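Local structure of Per a 4 allergen (Periplaneta americana, 3EBW) at residues 28-33 / 110-115. The protein is a major cockroach allergen with a lipocalin-like beta barrel that probably carries small hydrophobic ligands and whose surface bears IgE-binding epitopes. Residues are numbered along the deposited sequence; the frame is centred on the assembly and turned at random.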
loop_
_atom_site.group_PDB
_atom_site.type_symbol
_atom_site.label_atom_id
_atom_site.label_comp_id
_atom_site.label_asym_id
_atom_site.label_seq_id
_atom_site.Cartn_x
_atom_site.Cartn_y
_atom_site.Cartn_z
ATOM N N THR A 28 -4.319 -1.220 5.836
ATOM C CA THR A 28 -4.168 -0.288 4.740
ATOM C C THR A 28 -2.660 -0.236 4.577
ATOM O O THR A 28 -1.946 -0.016 5.555
ATOM C CB THR A 28 -4.662 1.122 5.126
ATOM O OG1 THR A 28 -6.089 1.166 5.053
ATOM C CG2 THR A 28 -4.052 2.186 4.209
ATOM N N PRO A 29 -2.151 -0.459 3.357
ATOM C CA PRO A 29 -0.716 -0.436 3.049
ATOM C C PRO A 29 -0.155 0.919 3.438
ATOM O O PRO A 29 -0.799 1.922 3.199
ATOM C CB PRO A 29 -0.686 -0.614 1.537
ATOM C CG PRO A 29 -1.928 -1.361 1.245
ATOM C CD PRO A 29 -2.941 -0.720 2.147
ATOM N N ASN A 30 1.032 0.967 4.023
ATOM C CA ASN A 30 1.621 2.253 4.429
ATOM C C ASN A 30 3.100 2.052 4.734
ATOM O O ASN A 30 3.517 0.939 5.035
ATOM C CB ASN A 30 0.943 2.790 5.697
ATOM C CG ASN A 30 1.226 1.925 6.921
ATOM O OD1 ASN A 30 0.521 0.960 7.204
ATOM N ND2 ASN A 30 2.282 2.261 7.633
ATOM N N SER A 31 3.875 3.130 4.683
ATOM C CA SER A 31 5.306 3.068 4.926
ATOM C C SER A 31 5.639 2.509 6.302
ATOM O O SER A 31 5.897 1.318 6.429
ATOM C CB SER A 31 5.921 4.456 4.760
ATOM O OG SER A 31 5.217 5.409 5.532
ATOM N N ASP A 32 5.649 3.349 7.333
ATOM C CA ASP A 32 5.949 2.855 8.673
ATOM C C ASP A 32 4.984 1.737 9.074
ATOM O O ASP A 32 3.938 1.990 9.642
ATOM C CB ASP A 32 5.924 4.009 9.695
ATOM C CG ASP A 32 4.584 4.713 9.772
ATOM O OD1 ASP A 32 3.695 4.233 10.503
ATOM O OD2 ASP A 32 4.421 5.752 9.100
ATOM N N GLU A 33 5.373 0.503 8.765
ATOM C CA GLU A 33 4.609 -0.717 9.025
ATOM C C GLU A 33 4.890 -1.689 7.862
ATOM O O GLU A 33 4.373 -2.828 7.825
ATOM C CB GLU A 33 3.109 -0.416 9.112
ATOM C CG GLU A 33 2.222 -1.612 9.420
ATOM C CD GLU A 33 0.905 -1.195 10.072
ATOM O OE1 GLU A 33 0.719 0.027 10.225
ATOM O OE2 GLU A 33 0.065 -2.066 10.431
ATOM N N GLY A 110 -7.211 4.840 12.300
ATOM C CA GLY A 110 -6.663 6.085 12.786
ATOM C C GLY A 110 -5.880 6.743 11.678
ATOM O O GLY A 110 -6.112 6.485 10.504
ATOM N N CYS A 111 -4.949 7.601 12.063
ATOM C CA CYS A 111 -4.117 8.331 11.135
ATOM C C CYS A 111 -2.680 8.067 11.549
ATOM O O CYS A 111 -2.447 7.462 12.584
ATOM C CB CYS A 111 -4.451 9.803 11.239
ATOM S SG CYS A 111 -6.203 10.153 10.854
ATOM N N LEU A 112 -1.705 8.477 10.751
ATOM C CA LEU A 112 -0.333 8.214 11.145
ATOM C C LEU A 112 0.505 9.466 11.058
ATOM O O LEU A 112 0.499 10.154 10.042
ATOM C CB LEU A 112 0.254 7.070 10.304
ATOM C CG LEU A 112 -0.242 5.662 10.705
ATOM C CD1 LEU A 112 0.229 4.650 9.691
ATOM C CD2 LEU A 112 0.254 5.270 12.111
ATOM N N ASP A 113 1.195 9.766 12.157
ATOM C CA ASP A 113 2.052 10.949 12.280
ATOM C C ASP A 113 1.224 12.239 12.297
ATOM O O ASP A 113 0.286 12.362 13.083
ATOM C CB ASP A 113 3.089 10.957 11.151
ATOM C CG ASP A 113 3.795 9.610 11.011
ATOM O OD1 ASP A 113 4.107 8.990 12.050
ATOM O OD2 ASP A 113 4.043 9.168 9.871
ATOM N N ASN A 114 1.561 13.206 11.457
ATOM C CA ASN A 114 0.782 14.440 11.431
ATOM C C ASN A 114 -0.125 14.422 10.212
ATOM O O ASN A 114 -0.876 15.365 9.965
ATOM C CB ASN A 114 1.710 15.654 11.374
ATOM C CG ASN A 114 2.554 15.797 12.622
ATOM O OD1 ASN A 114 3.223 14.852 13.041
ATOM N ND2 ASN A 114 2.530 16.981 13.221
ATOM N N ASP A 115 -0.056 13.323 9.467
ATOM C CA ASP A 115 -0.836 13.149 8.249
ATOM C C ASP A 115 -2.269 12.705 8.535
ATOM O O ASP A 115 -2.626 11.535 8.399
ATOM C CB ASP A 115 -0.113 12.150 7.328
ATOM C CG ASP A 115 -0.607 12.208 5.888
ATOM O OD1 ASP A 115 -0.990 13.308 5.429
ATOM O OD2 ASP A 115 -0.594 11.155 5.208
#
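Leu112 meets Asn30 and Asp32 at the rim of a lipocalin-type antiparallel barrel, where the loop leaving strand 20-27 faces the hairpin that joins strands 106-112 and 119-125. Nearest CA atoms, those of Asp32 and Leu112, stay 8.6 Å apart, 145 Å² of surface is buried, and every contact within 4.5 Å between the segments is side chain to side chain. On the approach to the rim, Gly110 shares backbone hydrogen bonding with Leu120, and Cys111 is tied by its disulfide to Cys4. Leu112 supplies the one apolar side chain of the contact. Its CG stands anti to the carbonyl carbon (chi1 -76°), and CD1 touches two polar side chains: those of Asn30 and Leu112 cross at about a right angle, with CG of Asn30 4.0 Å from CD1 of Leu112, while OD1 of Asp32 lies 3.6 Å from the same methyl. CD2 also touches this oxygen, at 3.9 Å. Leu120 packs against both Asn30 and Leu112, and a bound PE4 molecule, probably from the crystallisation liquor, approaches the leucine. From Leu112 to Asp115 the chain makes a type II' turn, closed by the backbone hydrogen bond from Asp115 N to Leu112 O (3.3 Å). Asp113 takes its second position with the positive phi this turn requires. Its exposed carboxylate and that of Asp32 come from opposite directions, planes 56° apart, a like-charge pairing that solvent probably screens; OD2 of Asp113 lies 3.5 Å from OD2 of Asp32.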